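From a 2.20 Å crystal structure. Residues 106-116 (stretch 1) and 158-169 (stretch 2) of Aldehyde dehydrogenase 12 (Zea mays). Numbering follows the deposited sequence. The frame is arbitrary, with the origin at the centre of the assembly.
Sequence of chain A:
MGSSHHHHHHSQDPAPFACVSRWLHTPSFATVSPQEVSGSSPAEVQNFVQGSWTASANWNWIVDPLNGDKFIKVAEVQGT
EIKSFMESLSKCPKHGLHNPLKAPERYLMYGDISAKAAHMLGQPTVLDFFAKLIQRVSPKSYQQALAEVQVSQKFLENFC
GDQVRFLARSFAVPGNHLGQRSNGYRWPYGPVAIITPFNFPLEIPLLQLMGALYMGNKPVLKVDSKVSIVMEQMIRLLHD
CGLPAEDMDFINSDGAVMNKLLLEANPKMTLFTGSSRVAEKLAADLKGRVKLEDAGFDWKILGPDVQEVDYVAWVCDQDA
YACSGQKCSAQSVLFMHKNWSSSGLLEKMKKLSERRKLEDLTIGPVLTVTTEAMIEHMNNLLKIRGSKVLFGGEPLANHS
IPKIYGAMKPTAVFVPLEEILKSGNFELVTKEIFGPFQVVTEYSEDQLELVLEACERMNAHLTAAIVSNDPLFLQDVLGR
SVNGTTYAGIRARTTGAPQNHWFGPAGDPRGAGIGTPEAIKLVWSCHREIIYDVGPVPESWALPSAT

Stretch 1, residues 106-116: RYLMYGDISAK
Stretch 2, residues 158-169: NFCGDQVRFLAR

Where a helix lacks a side chain, a neighbouring backbone can settle into the gap, and residues 106-116 and 158-169 of this aldehyde dehydrogenase illustrate the principle. The first stretch is helical throughout; the second enters as loop, makes a type II' turn from Cys-160 to Gln-163, then forms a weakly bonded helix at about 163-167. The helix axes approach to 7.8 Å, their directions 138° apart.

The hollow lies at Gly-111, whose CA is 4.3 Å from Cys-160 CA. Gly-111 CA makes CA-H...O contacts of 3.5 Å with both Phe-159 O and Gly-161 O; a CB here would clash with Gly-161 O. Gly-161, at phi/psi 58/-122, suits the turn. Cys-160 (chi1 m) lays SG 3.7 Å from Ala-115 CB, a small partner.

One helical turn before Gly-111, Tyr-107 (m, chi2 -69°) points toward the second helix, its CA 4.9 Å from Arg-165 CA. The buried ring fits around small bumps: CD1 lies 3.9 Å from Val-164 CG1 (chi1 t), CZ 3.4 Å from Ala-168 CB. Leu-108 (m, t) brings CD2 over one guanidinium face, 3.1 Å from Arg-165 NH2, while Arg-165 NE salt-bridges Asp-162 OD1 at 2.8 Å. No direct hydrogen bond crosses; water 1 links Tyr-107 O (3.0 Å), Gly-161 O (2.6 Å) and Arg-165 N (2.9 Å).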

# COMPACT_ATOMS: atom_id res chain seq x y z
N ARG A 106 -1.07 23.19 -6.11
CA ARG A 106 -1.90 23.48 -4.94
C ARG A 106 -1.69 22.46 -3.83
O ARG A 106 -1.88 22.78 -2.65
CB ARG A 106 -3.37 23.55 -5.33
CG ARG A 106 -3.77 24.85 -6.01
CD ARG A 106 -5.24 24.85 -6.41
NE ARG A 106 -6.12 24.46 -5.30
CZ ARG A 106 -6.60 25.30 -4.39
NH1 ARG A 106 -6.28 26.58 -4.42
NH2 ARG A 106 -7.40 24.84 -3.43
N TYR A 107 -1.32 21.22 -4.18
CA TYR A 107 -0.91 20.26 -3.15
C TYR A 107 0.30 20.78 -2.38
O TYR A 107 0.36 20.65 -1.15
CB TYR A 107 -0.58 18.91 -3.77
CG TYR A 107 -1.73 18.14 -4.36
CD1 TYR A 107 -2.72 17.60 -3.55
CD2 TYR A 107 -1.81 17.93 -5.73
CE1 TYR A 107 -3.77 16.88 -4.09
CE2 TYR A 107 -2.85 17.22 -6.29
CZ TYR A 107 -3.83 16.70 -5.46
OH TYR A 107 -4.86 15.98 -6.01
N LEU A 108 1.27 21.36 -3.09
CA LEU A 108 2.46 21.89 -2.44
C LEU A 108 2.12 23.09 -1.57
O LEU A 108 2.69 23.26 -0.49
CB LEU A 108 3.50 22.27 -3.49
CG LEU A 108 3.92 21.09 -4.36
CD1 LEU A 108 5.11 21.44 -5.25
CD2 LEU A 108 4.22 19.90 -3.46
N MET A 109 1.20 23.94 -2.05
CA MET A 109 0.80 25.12 -1.28
C MET A 109 0.22 24.72 0.07
O MET A 109 0.49 25.36 1.09
CB MET A 109 -0.22 25.93 -2.07
CG MET A 109 -0.74 27.18 -1.37
SD MET A 109 -2.02 27.99 -2.35
CE MET A 109 -3.38 26.83 -2.21
N TYR A 110 -0.59 23.67 0.09
CA TYR A 110 -1.20 23.29 1.35
C TYR A 110 -0.21 22.57 2.25
O TYR A 110 -0.38 22.55 3.48
CB TYR A 110 -2.44 22.45 1.10
CG TYR A 110 -3.65 23.31 0.97
CD1 TYR A 110 -4.28 23.83 2.09
CD2 TYR A 110 -4.15 23.65 -0.28
CE1 TYR A 110 -5.38 24.64 1.98
CE2 TYR A 110 -5.26 24.46 -0.40
CZ TYR A 110 -5.87 24.95 0.73
OH TYR A 110 -6.97 25.76 0.61
N GLY A 111 0.84 21.98 1.68
CA GLY A 111 1.97 21.57 2.49
C GLY A 111 2.60 22.75 3.20
O GLY A 111 2.89 22.69 4.40
N ASP A 112 2.78 23.86 2.47
CA ASP A 112 3.38 25.05 3.06
C ASP A 112 2.44 25.71 4.06
O ASP A 112 2.88 26.14 5.14
CB ASP A 112 3.76 26.05 1.97
CG ASP A 112 4.99 25.61 1.19
OD1 ASP A 112 5.76 24.77 1.71
OD2 ASP A 112 5.19 26.11 0.06
N ILE A 113 1.15 25.81 3.73
CA ILE A 113 0.17 26.39 4.65
C ILE A 113 0.16 25.60 5.96
O ILE A 113 0.18 26.18 7.05
CB ILE A 113 -1.22 26.42 4.01
CG1 ILE A 113 -1.25 27.43 2.86
CG2 ILE A 113 -2.28 26.75 5.05
CD1 ILE A 113 -2.46 27.28 1.97
N SER A 114 0.13 24.27 5.85
CA SER A 114 0.10 23.43 7.05
C SER A 114 1.36 23.62 7.88
O SER A 114 1.31 23.56 9.12
CB SER A 114 -0.06 21.97 6.65
OG SER A 114 -1.25 21.78 5.90
N ALA A 115 2.51 23.84 7.23
CA ALA A 115 3.75 24.03 7.97
C ALA A 115 3.73 25.35 8.74
O ALA A 115 4.09 25.39 9.92
CB ALA A 115 4.95 23.99 7.01
N LYS A 116 3.30 26.43 8.08
CA LYS A 116 3.19 27.72 8.75
C LYS A 116 2.18 27.66 9.89
O LYS A 116 2.42 28.20 10.97
CB LYS A 116 2.82 28.81 7.75
CG LYS A 116 3.96 29.25 6.85
CD LYS A 116 3.48 30.26 5.83
CE LYS A 116 3.75 29.78 4.42
NZ LYS A 116 2.53 29.83 3.56
N ASN A 158 1.79 16.67 10.34
CA ASN A 158 1.80 15.48 9.49
C ASN A 158 1.63 15.80 8.02
O ASN A 158 1.85 14.92 7.18
CB ASN A 158 0.71 14.50 9.93
CG ASN A 158 1.00 13.86 11.27
OD1 ASN A 158 2.14 13.88 11.75
ND2 ASN A 158 -0.02 13.28 11.88
N PHE A 159 1.26 17.02 7.67
CA PHE A 159 0.96 17.35 6.28
C PHE A 159 1.73 18.58 5.84
O PHE A 159 1.22 19.46 5.15
CB PHE A 159 -0.54 17.50 6.08
CG PHE A 159 -1.29 16.24 6.38
CD1 PHE A 159 -1.28 15.19 5.48
CD2 PHE A 159 -1.95 16.07 7.59
CE1 PHE A 159 -1.92 14.01 5.75
CE2 PHE A 159 -2.61 14.89 7.87
CZ PHE A 159 -2.59 13.85 6.95
N CYS A 160 3.00 18.63 6.24
CA CYS A 160 3.96 19.60 5.75
C CYS A 160 4.69 19.05 4.53
O CYS A 160 4.60 17.86 4.20
CB CYS A 160 4.97 19.96 6.85
SG CYS A 160 4.25 20.59 8.38
N GLY A 161 5.42 19.93 3.85
CA GLY A 161 6.22 19.53 2.71
C GLY A 161 5.38 18.87 1.63
O GLY A 161 4.43 19.44 1.10
N ASP A 162 5.75 17.63 1.29
CA ASP A 162 5.11 16.88 0.22
C ASP A 162 3.96 16.01 0.70
O ASP A 162 3.36 15.30 -0.12
CB ASP A 162 6.14 15.98 -0.49
CG ASP A 162 7.20 16.77 -1.24
OD1 ASP A 162 6.84 17.58 -2.12
OD2 ASP A 162 8.40 16.56 -0.94
N GLN A 163 3.62 16.04 1.99
CA GLN A 163 2.69 15.05 2.52
C GLN A 163 1.26 15.25 2.02
O GLN A 163 0.49 14.28 2.00
CB GLN A 163 2.73 15.04 4.05
CG GLN A 163 4.03 14.46 4.63
CD GLN A 163 4.23 12.98 4.31
OE1 GLN A 163 3.35 12.31 3.77
NE2 GLN A 163 5.40 12.46 4.66
N VAL A 164 0.88 16.46 1.63
CA VAL A 164 -0.41 16.65 0.98
C VAL A 164 -0.39 16.10 -0.43
O VAL A 164 -1.30 15.39 -0.86
CB VAL A 164 -0.80 18.14 1.00
CG1 VAL A 164 -2.08 18.35 0.21
CG2 VAL A 164 -0.97 18.60 2.43
N ARG A 165 0.67 16.43 -1.17
CA ARG A 165 0.96 15.83 -2.47
C ARG A 165 0.87 14.31 -2.40
O ARG A 165 0.26 13.67 -3.26
CB ARG A 165 2.36 16.30 -2.91
CG ARG A 165 2.76 15.93 -4.32
CD ARG A 165 4.24 15.54 -4.39
NE ARG A 165 5.18 16.64 -4.16
CZ ARG A 165 5.72 17.37 -5.13
NH1 ARG A 165 5.40 17.13 -6.39
NH2 ARG A 165 6.57 18.34 -4.83
N PHE A 166 1.45 13.72 -1.35
CA PHE A 166 1.45 12.27 -1.20
C PHE A 166 0.05 11.70 -0.95
O PHE A 166 -0.17 10.51 -1.20
CB PHE A 166 2.38 11.85 -0.06
CG PHE A 166 3.84 12.01 -0.38
CD1 PHE A 166 4.27 12.16 -1.69
CD2 PHE A 166 4.79 11.99 0.63
CE1 PHE A 166 5.62 12.29 -1.98
CE2 PHE A 166 6.13 12.12 0.35
CZ PHE A 166 6.55 12.27 -0.96
N LEU A 167 -0.88 12.51 -0.44
CA LEU A 167 -2.26 12.05 -0.32
C LEU A 167 -2.87 11.75 -1.68
O LEU A 167 -3.76 10.90 -1.79
CB LEU A 167 -3.11 13.08 0.43
CG LEU A 167 -2.90 13.27 1.93
CD1 LEU A 167 -3.75 14.42 2.44
CD2 LEU A 167 -3.24 11.98 2.66
N ALA A 168 -2.41 12.44 -2.72
CA ALA A 168 -2.87 12.22 -4.09
C ALA A 168 -2.05 11.16 -4.81
O ALA A 168 -2.09 11.10 -6.05
CB ALA A 168 -2.83 13.53 -4.87
N ARG A 169 -1.30 10.34 -4.08
CA ARG A 169 -0.65 9.17 -4.65
C ARG A 169 -1.68 8.31 -5.37
O ARG A 169 -2.80 8.12 -4.89
CB ARG A 169 0.04 8.38 -3.54
CG ARG A 169 0.72 7.07 -3.93
CD ARG A 169 1.19 6.39 -2.65
NE ARG A 169 1.90 5.13 -2.87
CZ ARG A 169 3.19 4.95 -2.61
NH1 ARG A 169 3.92 5.95 -2.12
NH2 ARG A 169 3.76 3.77 -2.84
O HOH W 1 2.31 18.64 -0.18
O HOH W 2 5.20 22.03 -0.04